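Local coordinates for twitching motility protein PilT (Aquifex aeolicus, PDB 2EYU) that serves as the retraction motor of bacterial pili in twitching motility, probably drawing its power from ATP hydrolysis as in other P-loop NTPases of its secretion family, at residues Y55-I60 / K71-N76; L171-G176 / L231-D236; T218-L223 / E239-P244. The protein carries 1 engineered substitution. All coordinates share one frame; numbering follows the deposited sequence.

Interaction 1: residues Y55-I60 / K71-N76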
# COMPACT_ATOMS: atom_id res chain seq x y z
N TYR A 55 -7.63 -19.03 -4.99
CA TYR A 55 -6.63 -19.07 -3.95
C TYR A 55 -7.24 -19.35 -2.57
O TYR A 55 -8.46 -19.28 -2.43
CB TYR A 55 -5.93 -17.73 -3.79
CG TYR A 55 -4.98 -17.28 -4.86
CD1 TYR A 55 -4.46 -18.15 -5.80
CD2 TYR A 55 -4.59 -15.95 -4.90
CE1 TYR A 55 -3.59 -17.70 -6.78
CE2 TYR A 55 -3.71 -15.50 -5.86
CZ TYR A 55 -3.22 -16.38 -6.80
OH TYR A 55 -2.34 -15.93 -7.76
N HIS A 56 -6.38 -19.62 -1.61
CA HIS A 56 -6.67 -19.58 -0.19
C HIS A 56 -6.29 -18.18 0.33
O HIS A 56 -5.11 -17.81 0.16
CB HIS A 56 -5.91 -20.62 0.61
CG HIS A 56 -6.35 -20.76 2.02
ND1 HIS A 56 -7.42 -20.07 2.56
CD2 HIS A 56 -5.85 -21.52 3.02
CE1 HIS A 56 -7.56 -20.41 3.83
NE2 HIS A 56 -6.62 -21.28 4.14
N ILE A 57 -7.25 -17.45 0.90
CA ILE A 57 -6.91 -16.07 1.30
C ILE A 57 -7.15 -15.91 2.79
O ILE A 57 -8.20 -16.26 3.33
CB ILE A 57 -7.68 -15.01 0.50
CG1 ILE A 57 -7.46 -14.97 -1.02
CG2 ILE A 57 -7.39 -13.58 0.97
CD1 ILE A 57 -8.33 -13.96 -1.74
N ILE A 58 -6.15 -15.40 3.52
CA ILE A 58 -6.39 -15.29 4.96
C ILE A 58 -6.27 -13.82 5.34
O ILE A 58 -5.33 -13.13 4.94
CB ILE A 58 -5.43 -16.17 5.77
CG1 ILE A 58 -5.59 -17.67 5.47
CG2 ILE A 58 -5.52 -15.89 7.26
CD1 ILE A 58 -5.02 -18.56 6.55
N THR A 59 -7.25 -13.35 6.12
CA THR A 59 -7.28 -11.95 6.54
C THR A 59 -7.25 -11.86 8.06
O THR A 59 -7.78 -12.71 8.75
CB THR A 59 -8.54 -11.23 6.01
OG1 THR A 59 -9.60 -12.19 5.92
CG2 THR A 59 -8.35 -10.71 4.60
N ILE A 60 -6.60 -10.83 8.57
CA ILE A 60 -6.40 -10.49 9.96
C ILE A 60 -6.72 -9.00 10.14
O ILE A 60 -5.85 -8.23 9.73
CB ILE A 60 -4.93 -10.71 10.36
CG1 ILE A 60 -4.41 -12.12 10.02
CG2 ILE A 60 -4.69 -10.39 11.83
CD1 ILE A 60 -2.90 -12.10 9.87
N LYS A 71 -16.72 -16.29 -3.80
CA LYS A 71 -16.56 -16.30 -5.24
C LYS A 71 -15.63 -17.42 -5.69
O LYS A 71 -15.92 -18.58 -5.39
CB LYS A 71 -16.03 -14.92 -5.68
CG LYS A 71 -17.08 -13.83 -5.49
CD LYS A 71 -16.55 -12.45 -5.80
CE LYS A 71 -17.62 -11.46 -6.22
NZ LYS A 71 -18.31 -11.82 -7.50
N LYS A 72 -14.54 -17.13 -6.39
CA LYS A 72 -13.62 -18.17 -6.83
C LYS A 72 -12.63 -18.62 -5.77
O LYS A 72 -12.15 -19.76 -5.83
CB LYS A 72 -12.84 -17.69 -8.07
CG LYS A 72 -12.61 -18.78 -9.09
CD LYS A 72 -11.95 -18.34 -10.37
CE LYS A 72 -12.96 -18.01 -11.46
NZ LYS A 72 -13.05 -16.56 -11.76
N SER A 73 -12.30 -17.76 -4.80
CA SER A 73 -11.26 -18.03 -3.82
C SER A 73 -11.86 -18.47 -2.49
O SER A 73 -13.06 -18.33 -2.35
CB SER A 73 -10.35 -16.82 -3.58
OG SER A 73 -9.30 -16.73 -4.52
N ILE A 74 -11.00 -18.98 -1.61
CA ILE A 74 -11.35 -19.37 -0.25
C ILE A 74 -10.77 -18.39 0.76
O ILE A 74 -9.56 -18.38 1.00
CB ILE A 74 -10.89 -20.81 0.04
CG1 ILE A 74 -10.86 -21.18 1.53
CG2 ILE A 74 -9.56 -21.11 -0.62
CD1 ILE A 74 -10.74 -22.68 1.74
N VAL A 75 -11.65 -17.56 1.33
CA VAL A 75 -11.28 -16.45 2.20
C VAL A 75 -11.66 -16.63 3.65
O VAL A 75 -12.80 -16.68 4.13
CB VAL A 75 -11.89 -15.14 1.65
CG1 VAL A 75 -13.39 -15.13 1.87
CG2 VAL A 75 -11.24 -13.90 2.27
N ASN A 76 -10.62 -16.74 4.48
CA ASN A 76 -10.83 -16.74 5.92
C ASN A 76 -10.50 -15.37 6.48
O ASN A 76 -9.37 -14.90 6.32
CB ASN A 76 -9.98 -17.83 6.57
CG ASN A 76 -10.50 -19.21 6.22
OD1 ASN A 76 -11.29 -19.35 5.28
ND2 ASN A 76 -10.08 -20.22 6.97
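H56, I57 and I58 pair in parallel register with I74, V75 and N76, forming the edge ladder of the mixed sheet of a P-loop NTPase-type domain. The strand axes are inclined by 17°, and within this chain the strand of I74 is the outermost of the sheet. The tight part lies along the backbone: I57 O receives the N-H of N76 at 2.7 Å, and N76 O in turn receives the N-H of T59 at 2.6 Å. On the inner strand I57 is buried against V101, with its CG2 4.1 Å from CG2 of V75, while on the other face of the sheet I58 is covered by helix 87-97. The loose part is the outer strand, where the side chains of I74 and N76 are largely exposed to solvent. H56 bridges the two zones. Its CG is anti to the backbone N (chi1 -170°), and ND1 donates to I74 O at 3.1 Å, the acceptor lying in the ring plane and the donor above the carbonyl plane; NE2 bonds to E97, so both ring nitrogens are engaged. An alanine here would probably leave E97 without this partner, cost I74 O its ring donor, and open a gap beside I74 CG1. At the start of the ladder, S73 OG accepts the N-H of Y55 at 2.9 Å and also bonds to K53 O.

Interaction 2: residues L171-G176 / L231-D236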
# COMPACT_ATOMS: atom_id res chain seq x y z
N LEU A 171 -10.20 13.32 -1.32
CA LEU A 171 -10.46 14.76 -1.34
C LEU A 171 -11.93 15.05 -1.65
O LEU A 171 -12.55 14.26 -2.37
CB LEU A 171 -9.69 15.45 -2.45
CG LEU A 171 -8.30 16.04 -2.28
CD1 LEU A 171 -8.38 17.50 -1.86
CD2 LEU A 171 -7.47 15.24 -1.28
N PRO A 172 -12.47 16.16 -1.19
CA PRO A 172 -13.82 16.53 -1.63
C PRO A 172 -13.81 16.97 -3.10
O PRO A 172 -12.72 17.05 -3.65
CB PRO A 172 -14.16 17.74 -0.76
CG PRO A 172 -12.82 18.34 -0.46
CD PRO A 172 -11.90 17.15 -0.27
N LYS A 173 -14.99 17.24 -3.63
CA LYS A 173 -15.36 17.93 -4.84
C LYS A 173 -16.41 17.18 -5.68
O LYS A 173 -17.24 16.43 -5.16
CB LYS A 173 -14.16 18.19 -5.76
CG LYS A 173 -13.61 19.60 -5.85
CD LYS A 173 -13.47 20.23 -4.47
CE LYS A 173 -14.77 21.04 -4.24
NZ LYS A 173 -15.63 20.81 -5.45
N ILE A 174 -16.30 17.45 -6.98
CA ILE A 174 -17.22 16.99 -8.00
C ILE A 174 -16.63 15.89 -8.88
O ILE A 174 -15.50 15.44 -8.68
CB ILE A 174 -17.65 18.17 -8.88
CG1 ILE A 174 -19.11 18.10 -9.35
CG2 ILE A 174 -16.71 18.34 -10.06
CD1 ILE A 174 -20.02 19.09 -8.62
N GLY A 175 -17.41 15.44 -9.86
CA GLY A 175 -17.02 14.39 -10.79
C GLY A 175 -17.73 13.07 -10.50
O GLY A 175 -18.36 12.50 -11.39
N GLY A 176 -17.62 12.61 -9.26
CA GLY A 176 -18.23 11.39 -8.78
C GLY A 176 -18.62 11.48 -7.31
O GLY A 176 -19.49 10.73 -6.86
N LEU A 231 -10.91 18.92 -10.84
CA LEU A 231 -11.52 17.87 -10.03
C LEU A 231 -11.48 18.19 -8.54
O LEU A 231 -12.33 17.69 -7.80
CB LEU A 231 -10.84 16.52 -10.31
CG LEU A 231 -11.54 15.63 -11.34
CD1 LEU A 231 -11.91 14.28 -10.74
CD2 LEU A 231 -12.78 16.33 -11.88
N ILE A 232 -10.53 18.99 -8.10
CA ILE A 232 -10.47 19.53 -6.74
C ILE A 232 -10.17 21.02 -6.81
O ILE A 232 -9.81 21.53 -7.87
CB ILE A 232 -9.40 18.85 -5.86
CG1 ILE A 232 -8.15 18.40 -6.62
CG2 ILE A 232 -9.99 17.67 -5.09
CD1 ILE A 232 -7.04 19.42 -6.72
N THR A 233 -10.28 21.73 -5.70
CA THR A 233 -9.90 23.14 -5.81
C THR A 233 -8.42 23.29 -5.47
O THR A 233 -7.84 22.35 -4.92
CB THR A 233 -10.81 24.01 -4.93
OG1 THR A 233 -12.16 23.76 -5.35
CG2 THR A 233 -10.57 25.50 -5.15
N LEU A 234 -7.85 24.44 -5.83
CA LEU A 234 -6.49 24.80 -5.45
C LEU A 234 -6.30 24.64 -3.95
O LEU A 234 -5.33 24.00 -3.56
CB LEU A 234 -6.15 26.24 -5.84
CG LEU A 234 -4.70 26.71 -5.66
CD1 LEU A 234 -3.71 25.72 -6.27
CD2 LEU A 234 -4.49 28.08 -6.29
N GLU A 235 -7.21 25.21 -3.15
CA GLU A 235 -6.99 25.18 -1.69
C GLU A 235 -6.97 23.76 -1.15
O GLU A 235 -6.24 23.40 -0.22
CB GLU A 235 -8.06 25.99 -0.98
CG GLU A 235 -8.73 27.05 -1.84
CD GLU A 235 -10.18 27.26 -1.46
OE1 GLU A 235 -10.82 28.21 -1.96
OE2 GLU A 235 -10.68 26.45 -0.64
N ASP A 236 -7.82 22.91 -1.72
CA ASP A 236 -7.90 21.52 -1.27
C ASP A 236 -6.60 20.76 -1.54
O ASP A 236 -6.20 19.89 -0.77
CB ASP A 236 -9.07 20.84 -1.98
CG ASP A 236 -10.39 21.26 -1.33
OD1 ASP A 236 -10.32 21.70 -0.16
OD2 ASP A 236 -11.45 21.14 -1.98
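The backbones of K173 and I232 pass with their CA atoms 5.5 Å apart and no hydrogen bond between the two segments, so a loop is laid against the linker that leads into a helix, and no sheet forms. The first is the loop of the beta hairpin that joins strands 162-171 and 179-185; the second links helix 219-228 to helix 234-240, and T233 holds the N-cap position of the latter. L171, the last residue of its strand, supplies the buried end. Its CB lies 3.5 Å from CG2 of I232, tighter than usual carbon packing. The side chains of L171 and D236 slide past each other in opposite directions, CD1 of L171 lying 3.4 Å from CB of D236. I232 also touches L226 and Y227 of helix 219-228 and V179 of the hairpin. Further out, P172 and D236 meet tip to tip, with CG of the proline ring 3.5 Å from OD2. K173 runs obliquely across the same carboxylate; a bend at chi2 (45°) puts its CD 3.3 Å from OD2 of D236, while CE passes 3.9 Å from OG1 of T233. The ammonium itself stays back, with NZ 5.4 Å from OD2 of D236. The contact thus grades from aliphatic packing at L171 to a solvent-facing end where methylene groups of P172 and K173 lie against the carboxylate: opposite charges probably attract at a distance, but what joins hairpin to helix start is van der Waals contact, not a salt bridge.

Interaction 3: residues T218-L223 / E239-P244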
# COMPACT_ATOMS: atom_id res chain seq x y z
N THR A 218 4.13 10.62 -7.84
CA THR A 218 4.13 11.25 -6.52
C THR A 218 2.72 11.74 -6.22
O THR A 218 1.94 11.91 -7.15
CB THR A 218 5.13 12.41 -6.49
OG1 THR A 218 6.43 11.88 -6.82
CG2 THR A 218 5.26 13.04 -5.12
N MSE A 219 2.42 11.99 -4.96
CA MSE A 219 1.13 12.55 -4.53
C MSE A 219 0.91 13.94 -5.12
O MSE A 219 -0.16 14.25 -5.65
CB MSE A 219 1.17 12.56 -3.01
CG MSE A 219 0.06 13.29 -2.29
SE MSE A 219 -1.61 12.36 -2.49
CE MSE A 219 -1.22 11.11 -1.08
N ASN A 220 1.95 14.77 -5.01
CA ASN A 220 1.97 16.14 -5.52
C ASN A 220 1.61 16.18 -6.99
O ASN A 220 0.92 17.07 -7.50
CB ASN A 220 3.35 16.75 -5.29
CG ASN A 220 3.47 17.56 -4.02
OD1 ASN A 220 4.55 18.01 -3.64
ND2 ASN A 220 2.35 17.76 -3.35
N GLN A 221 2.07 15.17 -7.73
CA GLN A 221 1.68 15.14 -9.14
C GLN A 221 0.19 14.84 -9.32
O GLN A 221 -0.53 15.45 -10.12
CB GLN A 221 2.51 14.10 -9.89
CG GLN A 221 4.03 14.22 -9.80
CD GLN A 221 4.62 13.17 -10.74
OE1 GLN A 221 5.23 12.19 -10.31
NE2 GLN A 221 4.38 13.40 -12.02
N THR A 222 -0.27 13.85 -8.56
CA THR A 222 -1.65 13.40 -8.62
C THR A 222 -2.62 14.52 -8.22
O THR A 222 -3.69 14.67 -8.80
CB THR A 222 -1.90 12.18 -7.71
OG1 THR A 222 -1.10 11.06 -8.11
CG2 THR A 222 -3.35 11.76 -7.86
N LEU A 223 -2.25 15.31 -7.22
CA LEU A 223 -2.98 16.52 -6.87
C LEU A 223 -2.98 17.55 -7.99
O LEU A 223 -3.96 18.20 -8.37
CB LEU A 223 -2.35 17.16 -5.62
CG LEU A 223 -2.44 16.30 -4.36
CD1 LEU A 223 -1.51 16.83 -3.28
CD2 LEU A 223 -3.89 16.26 -3.89
N GLU A 239 -3.83 21.92 0.67
CA GLU A 239 -4.11 21.40 2.00
C GLU A 239 -3.64 19.96 2.23
O GLU A 239 -3.33 19.58 3.36
CB GLU A 239 -5.62 21.47 2.27
CG GLU A 239 -6.12 22.75 2.92
CD GLU A 239 -7.44 22.58 3.65
OE1 GLU A 239 -7.64 23.28 4.67
OE2 GLU A 239 -8.29 21.78 3.21
N ALA A 240 -3.59 19.15 1.19
CA ALA A 240 -3.35 17.72 1.26
C ALA A 240 -1.95 17.31 0.81
O ALA A 240 -1.48 16.20 1.04
CB ALA A 240 -4.41 17.04 0.38
N SER A 241 -1.25 18.20 0.13
CA SER A 241 0.12 17.98 -0.32
C SER A 241 1.09 17.73 0.82
O SER A 241 1.16 18.47 1.80
CB SER A 241 0.59 19.20 -1.12
OG SER A 241 1.99 19.22 -1.28
N PRO A 242 1.89 16.67 0.71
CA PRO A 242 2.93 16.40 1.71
C PRO A 242 4.15 17.28 1.48
O PRO A 242 5.19 17.14 2.12
CB PRO A 242 3.30 14.94 1.45
CG PRO A 242 2.97 14.71 0.02
CD PRO A 242 1.88 15.67 -0.36
N ASP A 243 4.03 18.22 0.55
CA ASP A 243 5.03 19.26 0.37
C ASP A 243 4.47 20.35 -0.53
O ASP A 243 4.64 20.37 -1.73
CB ASP A 243 6.36 18.76 -0.21
CG ASP A 243 7.49 19.61 0.35
OD1 ASP A 243 7.49 19.83 1.58
OD2 ASP A 243 8.35 20.04 -0.45
N PRO A 244 3.79 21.29 0.10
CA PRO A 244 3.10 22.36 -0.64
C PRO A 244 4.06 23.13 -1.53
O PRO A 244 3.71 23.56 -2.63
CB PRO A 244 2.57 23.22 0.49
CG PRO A 244 3.41 22.90 1.68
CD PRO A 244 3.63 21.41 1.56
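The side chain of N220, although buried, ends against an ST turn formed by S241, P242 and D243, so a polar group meets the hydroxyl and carbonyl of a turn beside aliphatic packing. Its CG lies 3.5 Å from OG of S241 and 3.8 Å from the backbone O of D243. Within the turn, S241 OG accepts the N-H of D243 at 2.9 Å, although the position of this hydroxyl is less certain; OG stands anti to its own backbone N (chi1 164°), beside the carbonyl carbon and thus on the side of the following residues. Two apolar contacts adjoin the amide. M219, present as selenomethionine, crosses P242, and its CG comes 3.6 Å from CD of the proline ring. One helical turn on from M219, L223 lays CD1 on the backbone of S241, 3.6 Å from its CA, and CD2 faces CB of A240 at 4.4 Å. A181 of strand 179-185 touches both M219 and L223, while L247 of helix 244-251 reaches N220, L223 and S241. The first turn of helix 219-228 therefore packs on the link between helix 234-240 and helix 244-251. Chemically, the buried amide lies next to the polar atoms of the turn, its exact pairing with them best left open, while proline, alanine and the backbone carbons of S241 give the neighbouring aliphatic chains a surface for dispersion contact.

Overall arrangement
The three contacts show how chemistry follows position in a fold. Interaction 1 lies at the far edge of the sheet, partly buried, and is held mainly by a ladder of backbone hydrogen bonds. Interactions 2 and 3, with centres about 36 and 35 Å from that of interaction 1, have no clear hydrogen bond between their segments and depend on side-chain packing. These two adjoin, with centres about 13 Å apart: both use helix 234-240, I232 of interaction 2 packs on L223 of interaction 3, and L171 CD2 meets A240 CB at 3.9 Å. Interaction 3 is the more buried, with a polar amide beside apolar groups; interaction 2 continues outward to an exposed end where a lysine and an aspartate lie near each other without a salt bridge.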